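Local coordinates for phosphatidylethanolamine-binding protein (Plasmodium vivax, PDB 2GZQ) that probably binds phosphatidylethanolamine or similar phospholipid head groups, as a malaria-parasite member of the phosphatidylethanolamine-binding protein family, at residues A[97-109]-A[119-131]. Sequence-based numbering, arbitrary orientation. Where two conformers were deposited one is given.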
loop_
_atom_site.group_PDB
_atom_site.type_symbol
_atom_site.label_atom_id
_atom_site.label_comp_id
_atom_site.label_asym_id
_atom_site.label_seq_id
_atom_site.Cartn_x
_atom_site.Cartn_y
_atom_site.Cartn_z
ATOM N N ARG A 97 5.078 -12.277 -4.490
ATOM C CA ARG A 97 4.931 -10.836 -4.909
ATOM C C ARG A 97 3.538 -10.710 -5.587
ATOM O O ARG A 97 3.259 -11.462 -6.530
ATOM C CB ARG A 97 6.025 -10.473 -5.976
ATOM C CG ARG A 97 5.890 -9.021 -6.592
ATOM C CD ARG A 97 7.061 -8.704 -7.446
ATOM N NE ARG A 97 8.269 -8.593 -6.640
ATOM C CZ ARG A 97 9.493 -8.398 -7.113
ATOM N NH1 ARG A 97 9.696 -8.282 -8.410
ATOM N NH2 ARG A 97 10.508 -8.298 -6.267
ATOM N N ASP A 98 2.701 -9.727 -5.278
ATOM C CA ASP A 98 2.728 -8.844 -4.099
ATOM C C ASP A 98 1.921 -9.487 -2.981
ATOM O O ASP A 98 0.787 -9.920 -3.193
ATOM C CB ASP A 98 2.027 -7.531 -4.428
ATOM C CG ASP A 98 2.790 -6.660 -5.404
ATOM O OD1 ASP A 98 4.027 -6.773 -5.450
ATOM O OD2 ASP A 98 2.142 -5.826 -6.080
ATOM N N TYR A 99 2.451 -9.535 -1.773
ATOM C CA TYR A 99 1.640 -9.906 -0.607
ATOM C C TYR A 99 0.872 -8.680 -0.154
ATOM O O TYR A 99 1.470 -7.624 0.064
ATOM C CB TYR A 99 2.547 -10.440 0.507
ATOM C CG TYR A 99 1.801 -11.002 1.691
ATOM C CD1 TYR A 99 1.545 -12.356 1.792
ATOM C CD2 TYR A 99 1.312 -10.177 2.652
ATOM C CE1 TYR A 99 0.841 -12.862 2.888
ATOM C CE2 TYR A 99 0.593 -10.679 3.743
ATOM C CZ TYR A 99 0.382 -12.016 3.836
ATOM O OH TYR A 99 -0.343 -12.489 4.924
ATOM N N VAL A 100 -0.444 -8.802 -0.016
ATOM C CA VAL A 100 -1.251 -7.666 0.370
ATOM C C VAL A 100 -1.603 -7.680 1.864
ATOM O O VAL A 100 -2.333 -8.539 2.344
ATOM C CB VAL A 100 -2.479 -7.467 -0.563
ATOM C CG1 VAL A 100 -3.332 -8.702 -0.642
ATOM C CG2 VAL A 100 -3.289 -6.226 -0.139
ATOM N N HIS A 101 -1.039 -6.711 2.572
ATOM C CA HIS A 101 -1.279 -6.525 3.982
ATOM C C HIS A 101 -2.578 -5.813 4.313
ATOM O O HIS A 101 -3.118 -6.021 5.414
ATOM C CB HIS A 101 -0.101 -5.743 4.569
ATOM C CG HIS A 101 1.152 -6.536 4.608
ATOM N ND1 HIS A 101 1.353 -7.534 5.523
ATOM C CD2 HIS A 101 2.248 -6.535 3.810
ATOM C CE1 HIS A 101 2.525 -8.115 5.295
ATOM N NE2 HIS A 101 3.090 -7.519 4.258
ATOM N N TRP A 102 -3.053 -4.929 3.448
ATOM C CA TRP A 102 -4.114 -3.994 3.825
ATOM C C TRP A 102 -4.663 -3.371 2.569
ATOM O O TRP A 102 -3.892 -2.992 1.685
ATOM C CB TRP A 102 -3.532 -2.932 4.771
ATOM C CG TRP A 102 -4.505 -1.941 5.328
ATOM C CD1 TRP A 102 -5.826 -2.134 5.629
ATOM C CD2 TRP A 102 -4.202 -0.593 5.670
ATOM N NE1 TRP A 102 -6.358 -0.973 6.146
ATOM C CE2 TRP A 102 -5.379 -0.012 6.174
ATOM C CE3 TRP A 102 -3.036 0.181 5.599
ATOM C CZ2 TRP A 102 -5.443 1.316 6.572
ATOM C CZ3 TRP A 102 -3.093 1.498 6.024
ATOM C CH2 TRP A 102 -4.288 2.055 6.510
ATOM N N ALA A 103 -5.985 -3.268 2.483
ATOM C CA ALA A 103 -6.649 -2.522 1.416
ATOM C C ALA A 103 -7.859 -1.819 1.962
ATOM O O ALA A 103 -8.782 -2.455 2.479
ATOM C CB ALA A 103 -7.081 -3.434 0.273
ATOM N N VAL A 104 -7.889 -0.497 1.834
ATOM C CA VAL A 104 -8.999 0.305 2.320
ATOM C C VAL A 104 -9.348 1.299 1.223
ATOM O O VAL A 104 -8.482 1.915 0.621
ATOM C CB VAL A 104 -8.677 0.966 3.681
ATOM C CG1 VAL A 104 -7.438 1.846 3.612
ATOM C CG2 VAL A 104 -9.859 1.730 4.211
ATOM N N SER A 105 -10.646 1.440 0.976
ATOM C CA SER A 105 -11.156 2.233 -0.122
ATOM C C SER A 105 -12.228 3.196 0.349
ATOM O O SER A 105 -12.999 2.873 1.251
ATOM C CB SER A 105 -11.705 1.251 -1.150
ATOM O OG SER A 105 -12.211 1.889 -2.311
ATOM N N GLY A 106 -12.290 4.392 -0.198
ATOM C CA GLY A 106 -13.343 5.333 0.169
ATOM C C GLY A 106 -12.899 6.573 0.908
ATOM O O GLY A 106 -13.745 7.386 1.313
ATOM N N ILE A 107 -11.594 6.722 1.092
ATOM C CA ILE A 107 -11.023 7.828 1.888
ATOM C C ILE A 107 -11.317 9.168 1.214
ATOM O O ILE A 107 -11.082 9.355 0.034
ATOM C CB ILE A 107 -9.477 7.682 2.047
ATOM C CG1 ILE A 107 -9.094 6.327 2.683
ATOM C CG2 ILE A 107 -8.901 8.835 2.814
ATOM C CD1 ILE A 107 -7.722 5.803 2.308
ATOM N N LYS A 108 -11.873 10.092 1.970
ATOM C CA LYS A 108 -12.241 11.429 1.506
ATOM C C LYS A 108 -11.442 12.538 2.215
ATOM O O LYS A 108 -11.389 13.664 1.723
ATOM C CB LYS A 108 -13.736 11.704 1.743
ATOM C CG LYS A 108 -14.670 10.843 0.951
ATOM C CD LYS A 108 -14.502 11.047 -0.547
ATOM C CE LYS A 108 -14.953 12.425 -0.994
ATOM N NZ LYS A 108 -14.779 12.742 -2.452
ATOM N N SER A 109 -10.859 12.207 3.366
ATOM C CA SER A 109 -10.293 13.186 4.314
ATOM C C SER A 109 -8.775 13.261 4.169
ATOM O O SER A 109 -8.148 12.255 3.845
ATOM C CB SER A 109 -10.574 12.730 5.748
ATOM O OG SER A 109 -9.901 13.558 6.693
ATOM N N ASN A 119 -16.497 6.766 5.868
ATOM C CA ASN A 119 -16.500 6.645 4.411
ATOM C C ASN A 119 -15.837 5.397 3.885
ATOM O O ASN A 119 -15.977 5.082 2.703
ATOM C CB ASN A 119 -15.804 7.868 3.801
ATOM C CG ASN A 119 -16.467 9.176 4.187
ATOM O OD1 ASN A 119 -15.799 10.104 4.645
ATOM N ND2 ASN A 119 -17.765 9.248 4.007
ATOM N N CYS A 120 -15.054 4.755 4.739
ATOM C CA CYS A 120 -14.122 3.753 4.261
ATOM C C CYS A 120 -14.701 2.349 4.255
ATOM O O CYS A 120 -15.431 1.947 5.148
ATOM C CB CYS A 120 -12.856 3.804 5.094
ATOM S SG CYS A 120 -11.937 5.340 4.870
ATOM N N ILE A 121 -14.352 1.597 3.236
ATOM C CA ILE A 121 -14.640 0.180 3.142
ATOM C C ILE A 121 -13.308 -0.523 3.291
ATOM O O ILE A 121 -12.384 -0.310 2.483
ATOM C CB ILE A 121 -15.274 -0.154 1.787
ATOM C CG1 ILE A 121 -16.528 0.665 1.550
ATOM C CG2 ILE A 121 -15.580 -1.648 1.725
ATOM C CD1 ILE A 121 -17.228 0.387 0.239
ATOM N N THR A 122 -13.188 -1.383 4.281
ATOM C CA THR A 122 -12.003 -2.184 4.462
ATOM C C THR A 122 -12.104 -3.481 3.657
ATOM O O THR A 122 -12.801 -4.419 4.039
ATOM C CB THR A 122 -11.719 -2.436 5.948
ATOM O OG1 THR A 122 -11.444 -1.172 6.577
ATOM C CG2 THR A 122 -10.538 -3.339 6.151
ATOM N N LEU A 123 -11.480 -3.488 2.498
ATOM C CA LEU A 123 -11.572 -4.617 1.590
ATOM C C LEU A 123 -10.691 -5.775 2.062
ATOM O O LEU A 123 -11.027 -6.929 1.924
ATOM C CB LEU A 123 -11.154 -4.183 0.186
ATOM C CG LEU A 123 -12.039 -3.142 -0.475
ATOM C CD1 LEU A 123 -11.366 -2.645 -1.776
ATOM C CD2 LEU A 123 -13.400 -3.679 -0.760
ATOM N N LEU A 124 -9.552 -5.443 2.667
ATOM C CA LEU A 124 -8.688 -6.424 3.330
ATOM C C LEU A 124 -8.181 -5.800 4.628
ATOM O O LEU A 124 -7.413 -4.826 4.575
ATOM C CB LEU A 124 -7.507 -6.815 2.441
ATOM C CG LEU A 124 -7.912 -7.550 1.162
ATOM C CD1 LEU A 124 -6.724 -7.616 0.207
ATOM C CD2 LEU A 124 -8.409 -8.967 1.475
ATOM N N PRO A 125 -8.564 -6.371 5.789
ATOM C CA PRO A 125 -8.146 -5.716 7.010
ATOM C C PRO A 125 -6.641 -5.873 7.228
ATOM O O PRO A 125 -6.024 -6.853 6.794
ATOM C CB PRO A 125 -8.942 -6.440 8.096
ATOM C CG PRO A 125 -9.244 -7.788 7.525
ATOM C CD PRO A 125 -9.340 -7.600 6.044
ATOM N N TYR A 126 -6.055 -4.901 7.908
ATOM C CA TYR A 126 -4.619 -4.851 8.136
ATOM C C TYR A 126 -4.110 -6.112 8.797
ATOM O O TYR A 126 -4.622 -6.506 9.863
ATOM C CB TYR A 126 -4.292 -3.643 9.028
ATOM C CG TYR A 126 -2.815 -3.473 9.244
ATOM C CD1 TYR A 126 -2.054 -2.714 8.389
ATOM C CD2 TYR A 126 -2.178 -4.097 10.307
ATOM C CE1 TYR A 126 -0.705 -2.544 8.592
ATOM C CE2 TYR A 126 -0.807 -3.961 10.510
ATOM C CZ TYR A 126 -0.070 -3.199 9.628
ATOM O OH TYR A 126 1.304 -3.048 9.779
ATOM N N VAL A 127 -3.053 -6.692 8.238
ATOM C CA VAL A 127 -2.244 -7.674 8.946
ATOM C C VAL A 127 -0.807 -7.247 8.776
ATOM O O VAL A 127 -0.385 -6.857 7.677
ATOM C CB VAL A 127 -2.467 -9.096 8.416
ATOM C CG1 VAL A 127 -3.916 -9.512 8.581
ATOM C CG2 VAL A 127 -2.028 -9.220 6.964
ATOM N N GLY A 128 -0.054 -7.273 9.855
ATOM C CA GLY A 128 1.306 -6.720 9.817
ATOM C C GLY A 128 2.284 -7.545 8.999
ATOM O O GLY A 128 1.993 -8.689 8.647
ATOM N N PRO A 129 3.455 -6.965 8.681
ATOM C CA PRO A 129 4.503 -7.610 7.897
ATOM C C PRO A 129 4.818 -9.004 8.304
ATOM O O PRO A 129 4.879 -9.334 9.483
ATOM C CB PRO A 129 5.703 -6.685 8.067
ATOM C CG PRO A 129 5.094 -5.346 8.265
ATOM C CD PRO A 129 3.842 -5.599 9.066
ATOM N N SER A 130 5.055 -9.808 7.287
ATOM C CA SER A 130 5.282 -11.222 7.447
ATOM C C SER A 130 6.697 -11.522 7.001
ATOM O O SER A 130 6.934 -11.818 5.825
ATOM C CB SER A 130 4.284 -11.983 6.589
ATOM O OG SER A 130 4.477 -13.382 6.694
ATOM N N ILE A 131 7.645 -11.404 7.924
ATOM C CA ILE A 131 9.047 -11.463 7.537
ATOM C C ILE A 131 9.820 -12.443 8.412
ATOM O O ILE A 131 9.980 -12.224 9.611
ATOM C CB ILE A 131 9.716 -10.057 7.627
ATOM C CG1 ILE A 131 8.982 -9.055 6.736
ATOM C CG2 ILE A 131 11.201 -10.161 7.248
ATOM C CD1 ILE A 131 9.502 -7.643 6.850
HETATM O O HOH W 1 5.517 -8.915 4.615
HETATM O O HOH W 2 -8.930 -0.346 7.380
HETATM O O HOH W 3 -12.846 10.048 4.690
#
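Ser105 and Ile121 form an antiparallel hydrogen-bonded pair, Ile121 N reaching Ser105 O at 2.7 Å, almost straight at hydrogen. Further along, a classic beta bulge sets Leu123 and Leu124 together opposite Ala103: Ala103 O takes a straight bond from Leu124 N and a weak one from Leu123 N, while Ala103 N donates to Leu124 O. Beyond it, Val127 N bonds His101 O.

His101 adds a side-chain bond to this backbone ladder. Its ND1 donates to Val127 O at 2.8 Å, bent to 138° and tilted from the carbonyl plane, and a water links NE2 to Ser130 N; bonds at both nitrogens should restrict the rotation of the imidazole. A second water joins Trp102 NE1 to Thr122 OG1.

Trp102 carries the aromatic packing. With CG anti to the backbone N (chi1 -176°), Tyr126 lies over one face of its indole, with Val104 CG1 on the opposite face; Tyr126 CB sits 4.2 Å from the five-membered ring centroid in a CH-pi contact, and the tyrosine ring turns an edge to that face, planes at 75°. Leu124 CD1 meets both methyls of Val100.

Strand 121-124 forms one margin of the six-stranded sheet; strand 99-107 separates it from strand 77-85, where Met83 touches Tyr126 and Phe82 touches Ala103.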